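Local coordinates for prolyl-tRNA synthetase (Giardia lamblia ATCC 50803, PDB 3IAL), which joins L-proline to tRNA(Pro) at the expense of ATP, by way of a prolyl-adenylate intermediate, as a class II aminoacyl-tRNA synthetase, at the interface of chains A and B. Numbering follows the deposited sequence. Chains: chain A/B, Prolyl-tRNA synthetase.

The interface of chains A and B. Residues chain A 100, 102-104, 116, 119, 154, 166; chain B 104-109, 113, 117.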
ATOM      1  N   ALA A 100      -5.433   4.108  27.884  1.00 40.87           N
ATOM      2  CA  ALA A 100      -4.064   3.810  28.323  1.00 40.51           C
ATOM      3  C   ALA A 100      -3.089   3.651  27.156  1.00 41.51           C
ATOM      4  O   ALA A 100      -1.891   3.907  27.302  1.00 43.66           O
ATOM      5  CB  ALA A 100      -4.044   2.554  29.189  1.00 40.24           C
ATOM      6  N   CYS A 102      -3.009   5.322  24.241  1.00 37.36           N
ATOM      7  CA  CYS A 102      -2.915   6.475  23.336  1.00 36.44           C
ATOM      8  C   CYS A 102      -1.585   7.231  23.426  1.00 33.29           C
ATOM      9  O   CYS A 102      -1.199   7.703  24.496  1.00 32.55           O
ATOM     10  CB  CYS A 102      -4.077   7.436  23.582  1.00 36.36           C
ATOM     11  SG  CYS A 102      -5.627   6.824  22.913  1.00 38.17           S
ATOM     12  N   PHE A 103      -0.882   7.324  22.299  1.00 30.38           N
ATOM     13  CA  PHE A 103       0.184   8.311  22.153  1.00 29.22           C
ATOM     14  C   PHE A 103      -0.495   9.651  21.919  1.00 29.48           C
ATOM     15  O   PHE A 103      -1.400   9.749  21.086  1.00 28.32           O
ATOM     16  CB  PHE A 103       1.085   8.004  20.967  1.00 30.08           C
ATOM     17  CG  PHE A 103       1.943   6.784  21.139  1.00 29.25           C
ATOM     18  CD1 PHE A 103       3.242   6.896  21.599  1.00 33.15           C
ATOM     19  CD2 PHE A 103       1.463   5.532  20.797  1.00 30.99           C
ATOM     20  CE1 PHE A 103       4.051   5.770  21.733  1.00 33.33           C
ATOM     21  CE2 PHE A 103       2.255   4.405  20.923  1.00 31.14           C
ATOM     22  CZ  PHE A 103       3.555   4.523  21.389  1.00 32.53           C
ATOM     23  N   TRP A 104      -0.068  10.675  22.652  1.00 28.99           N
ATOM     24  CA  TRP A 104      -0.683  11.995  22.551  1.00 28.61           C
ATOM     25  C   TRP A 104       0.251  13.007  21.896  1.00 27.07           C
ATOM     26  O   TRP A 104       1.302  13.333  22.432  1.00 27.14           O
ATOM     27  CB  TRP A 104      -1.106  12.486  23.935  1.00 28.99           C
ATOM     28  CG  TRP A 104      -2.273  11.730  24.491  1.00 30.58           C
ATOM     29  CD1 TRP A 104      -2.248  10.794  25.483  1.00 28.83           C
ATOM     30  CD2 TRP A 104      -3.637  11.828  24.066  1.00 29.26           C
ATOM     31  NE1 TRP A 104      -3.511  10.313  25.711  1.00 26.89           N
ATOM     32  CE2 TRP A 104      -4.382  10.929  24.853  1.00 30.54           C
ATOM     33  CE3 TRP A 104      -4.303  12.597  23.100  1.00 31.10           C
ATOM     34  CZ2 TRP A 104      -5.762  10.774  24.704  1.00 34.02           C
ATOM     35  CZ3 TRP A 104      -5.671  12.448  22.956  1.00 29.69           C
ATOM     36  CH2 TRP A 104      -6.386  11.542  23.751  1.00 35.04           C
ATOM     37  N   ARG A 116      -5.349  18.384  21.978  1.00 36.98           N
ATOM     38  CA  ARG A 116      -4.491  17.204  21.835  1.00 35.85           C
ATOM     39  C   ARG A 116      -4.981  16.334  20.688  1.00 32.75           C
ATOM     40  O   ARG A 116      -6.180  16.230  20.443  1.00 31.65           O
ATOM     41  CB  ARG A 116      -4.496  16.347  23.103  1.00 36.02           C
ATOM     42  CG  ARG A 116      -3.867  16.988  24.330  1.00 38.16           C
ATOM     43  CD  ARG A 116      -4.325  16.277  25.598  1.00 39.24           C
ATOM     44  NE  ARG A 116      -3.338  15.342  26.132  1.00 41.22           N
ATOM     45  CZ  ARG A 116      -3.619  14.279  26.887  1.00 39.27           C
ATOM     46  NH1 ARG A 116      -4.873  13.963  27.200  1.00 37.56           N
ATOM     47  NH2 ARG A 116      -2.628  13.510  27.322  1.00 40.20           N
ATOM     48  N   LEU A 119      -2.677   9.584  18.251  1.00 22.83           N
ATOM     49  CA  LEU A 119      -2.365   8.647  17.185  1.00 24.32           C
ATOM     50  C   LEU A 119      -3.361   7.482  17.277  1.00 26.38           C
ATOM     51  O   LEU A 119      -3.564   6.901  18.348  1.00 27.76           O
ATOM     52  CB  LEU A 119      -0.915   8.154  17.277  1.00 22.73           C
ATOM     53  CG  LEU A 119       0.168   9.249  17.263  1.00 23.23           C
ATOM     54  CD1 LEU A 119       1.578   8.667  17.269  1.00 24.86           C
ATOM     55  CD2 LEU A 119      -0.006  10.156  16.072  1.00 25.25           C
ATOM     56  N   HIS A 154       0.294   2.328  22.880  1.00 32.47           N
ATOM     57  CA  HIS A 154       1.434   2.666  23.735  1.00 34.98           C
ATOM     58  C   HIS A 154       1.703   1.639  24.822  1.00 38.15           C
ATOM     59  O   HIS A 154       2.857   1.311  25.089  1.00 39.61           O
ATOM     60  CB  HIS A 154       1.234   4.032  24.404  1.00 36.07           C
ATOM     61  CG  HIS A 154       2.109   4.240  25.601  1.00 36.96           C
ATOM     62  ND1 HIS A 154       3.453   4.522  25.496  1.00 39.44           N
ATOM     63  CD2 HIS A 154       1.839   4.186  26.925  1.00 36.74           C
ATOM     64  CE1 HIS A 154       3.974   4.639  26.703  1.00 36.86           C
ATOM     65  NE2 HIS A 154       3.014   4.439  27.589  1.00 38.50           N
ATOM     66  N   ARG A 166       4.041  -1.704  19.206  1.00 26.92           N
ATOM     67  CA  ARG A 166       3.449  -0.428  19.592  1.00 26.06           C
ATOM     68  C   ARG A 166       3.019   0.373  18.371  1.00 25.80           C
ATOM     69  O   ARG A 166       2.059   1.126  18.446  1.00 28.14           O
ATOM     70  CB  ARG A 166       4.405   0.363  20.496  1.00 25.76           C
ATOM     71  CG  ARG A 166       4.472  -0.217  21.912  1.00 31.16           C
ATOM     72  CD  ARG A 166       5.588   0.353  22.758  1.00 33.86           C
ATOM     73  NE  ARG A 166       5.301   1.700  23.254  1.00 39.69           N
ATOM     74  CZ  ARG A 166       6.098   2.769  23.132  1.00 40.21           C
ATOM     75  NH1 ARG A 166       7.277   2.712  22.524  1.00 35.28           N
ATOM     76  NH2 ARG A 166       5.703   3.927  23.642  1.00 44.02           N
TER
ATOM     77  N   TRP B 104       4.875  16.871  17.774  1.00 29.11           N
ATOM     78  CA  TRP B 104       5.597  16.139  18.823  1.00 28.42           C
ATOM     79  C   TRP B 104       4.653  15.310  19.679  1.00 27.65           C
ATOM     80  O   TRP B 104       3.655  15.822  20.193  1.00 26.41           O
ATOM     81  CB  TRP B 104       6.403  17.092  19.717  1.00 28.41           C
ATOM     82  CG  TRP B 104       7.555  17.732  18.995  1.00 29.94           C
ATOM     83  CD1 TRP B 104       7.579  18.973  18.443  1.00 28.17           C
ATOM     84  CD2 TRP B 104       8.835  17.143  18.717  1.00 27.95           C
ATOM     85  NE1 TRP B 104       8.798  19.207  17.849  1.00 25.92           N
ATOM     86  CE2 TRP B 104       9.586  18.100  18.000  1.00 26.14           C
ATOM     87  CE3 TRP B 104       9.418  15.902  19.006  1.00 26.28           C
ATOM     88  CZ2 TRP B 104      10.895  17.858  17.565  1.00 27.69           C
ATOM     89  CZ3 TRP B 104      10.721  15.660  18.582  1.00 27.77           C
ATOM     90  CH2 TRP B 104      11.444  16.635  17.862  1.00 28.56           C
ATOM     91  N   VAL B 105       4.982  14.024  19.813  1.00 25.62           N
ATOM     92  CA  VAL B 105       4.336  13.143  20.768  1.00 26.86           C
ATOM     93  C   VAL B 105       5.131  13.215  22.058  1.00 27.17           C
ATOM     94  O   VAL B 105       6.337  12.982  22.060  1.00 27.92           O
ATOM     95  CB  VAL B 105       4.297  11.678  20.269  1.00 27.70           C
ATOM     96  CG1 VAL B 105       3.772  10.744  21.372  1.00 25.52           C
ATOM     97  CG2 VAL B 105       3.447  11.575  19.016  1.00 25.95           C
ATOM     98  N   GLU B 106       4.454  13.544  23.149  1.00 28.51           N
ATOM     99  CA  GLU B 106       5.118  13.765  24.438  1.00 29.32           C
ATOM    100  C   GLU B 106       4.606  12.880  25.564  1.00 27.99           C
ATOM    101  O   GLU B 106       5.284  12.737  26.578  1.00 28.90           O
ATOM    102  CB  GLU B 106       5.000  15.238  24.836  1.00 30.37           C
ATOM    103  CG  GLU B 106       5.500  16.185  23.745  1.00 34.25           C
ATOM    104  CD  GLU B 106       5.843  17.571  24.256  1.00 36.67           C
ATOM    105  OE1 GLU B 106       5.285  17.990  25.290  1.00 43.69           O
ATOM    106  OE2 GLU B 106       6.670  18.248  23.616  1.00 36.82           O
ATOM    107  N   LYS B 107       3.423  12.292  25.398  1.00 28.24           N
ATOM    108  CA  LYS B 107       2.882  11.373  26.392  1.00 29.49           C
ATOM    109  C   LYS B 107       2.433  10.071  25.753  1.00 29.04           C
ATOM    110  O   LYS B 107       2.066  10.042  24.579  1.00 28.40           O
ATOM    111  CB  LYS B 107       1.705  12.007  27.135  1.00 30.60           C
ATOM    112  CG  LYS B 107       2.095  13.182  28.018  1.00 34.00           C
ATOM    113  CD  LYS B 107       0.999  13.518  29.016  1.00 35.83           C
ATOM    114  CE  LYS B 107       1.309  14.808  29.773  1.00 37.31           C
ATOM    115  NZ  LYS B 107       1.175  16.017  28.887  1.00 36.91           N
ATOM    116  N   GLY B 108       2.493   9.001  26.540  1.00 28.79           N
ATOM    117  CA  GLY B 108       1.885   7.724  26.198  1.00 30.28           C
ATOM    118  C   GLY B 108       0.960   7.370  27.337  1.00 31.90           C
ATOM    119  O   GLY B 108       1.419   7.053  28.435  1.00 34.13           O
ATOM    120  N   GLY B 109      -0.344   7.445  27.094  1.00 33.40           N
ATOM    121  CA  GLY B 109      -1.322   7.322  28.166  1.00 35.28           C
ATOM    122  C   GLY B 109      -1.307   8.590  29.001  1.00 36.53           C
ATOM    123  O   GLY B 109      -1.305   9.693  28.455  1.00 35.58           O
ATOM    124  N   LEU B 113       6.605  10.508  27.991  1.00 41.35           N
ATOM    125  CA  LEU B 113       7.658   9.668  27.423  1.00 41.59           C
ATOM    126  C   LEU B 113       9.013  10.204  27.878  1.00 41.84           C
ATOM    127  O   LEU B 113       9.175  11.411  28.061  1.00 41.41           O
ATOM    128  CB  LEU B 113       7.580   9.640  25.888  1.00 40.93           C
ATOM    129  CG  LEU B 113       6.261   9.181  25.255  1.00 40.41           C
ATOM    130  CD1 LEU B 113       6.343   9.266  23.740  1.00 38.31           C
ATOM    131  CD2 LEU B 113       5.899   7.768  25.690  1.00 41.55           C
ATOM    132  N   LEU B 117       8.937  12.013  20.772  1.00 26.21           N
ATOM    133  CA  LEU B 117       8.903  11.424  19.433  1.00 25.71           C
ATOM    134  C   LEU B 117       8.267  12.372  18.444  1.00 24.70           C
ATOM    135  O   LEU B 117       7.152  12.846  18.660  1.00 28.02           O
ATOM    136  CB  LEU B 117       8.108  10.118  19.438  1.00 26.01           C
ATOM    137  CG  LEU B 117       8.604   9.005  20.366  1.00 25.28           C
ATOM    138  CD1 LEU B 117       7.659   7.829  20.270  1.00 24.29           C
ATOM    139  CD2 LEU B 117      10.020   8.601  20.011  1.00 24.82           C
TER
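Strand 103-108 of one subunit pairs antiparallel with the same strand of its two-fold mate here, extending a sheet across the dimer interface of this class II synthetase; dimers are usual in the family. Main-chain bonds stitch the edge. B:Gly109 N gives a nearly straight bond to A:Cys102 O at 2.7 Å, and A:Trp104 N gives another to B:Lys107 O at 2.9 Å, both donors standing above the carbonyl plane. B:Glu106 N meets A:Trp104 O almost along the C=O axis, at a longer 3.2 Å.

The tight part lies on the A:His154 side of this edge. With CG anti to its backbone N (chi1 161°), the imidazole lies flat under B:Gly108, whose CA sits over the ring centre, 3.5 Å from the centroid. Beside it, A:Arg166 grips the histidine side-on, NE on a lone pair of the A:His154 carbonyl O and NH2 on ring ND1 at 3.0 Å, which fixes the ring's rotation. With ND1 accepting, the proton would be expected on NE2. B:Gly108 O lies 3.2 Å from NE2 of A:His154, but above the ring plane and outside the NE2/CD2 rim, so this is a close polar contact, at best a very weak, badly aimed hydrogen bond. B:Leu113 comes tip to tip, CD2 against A:His154 CE1, while A:His154 CB lies against one face of the A:Phe103 ring, near the rim. B:Val105 splits its branches: CG1 crosses obliquely to A:Phe103 CB, and CG2 meets A:Leu119 CD1 end to end.

Across the strands, the A:Trp104 indole is well buried by the partner, its CD1 3.3 Å from B:Gly109 O. Within its own chain A:Cys102 CB lies over one face and the A:Arg116 guanidinium over the other, both toward the rim. Looser is the A:Arg116 fringe beyond. B:Lys107 crosses that arginine at about a right angle and bends at chi4 (71°); the like charges probably repel, and the lysine approaches through its aliphatic chain, B:Lys107 CD lying 4.0 Å from A:Arg116 NH2.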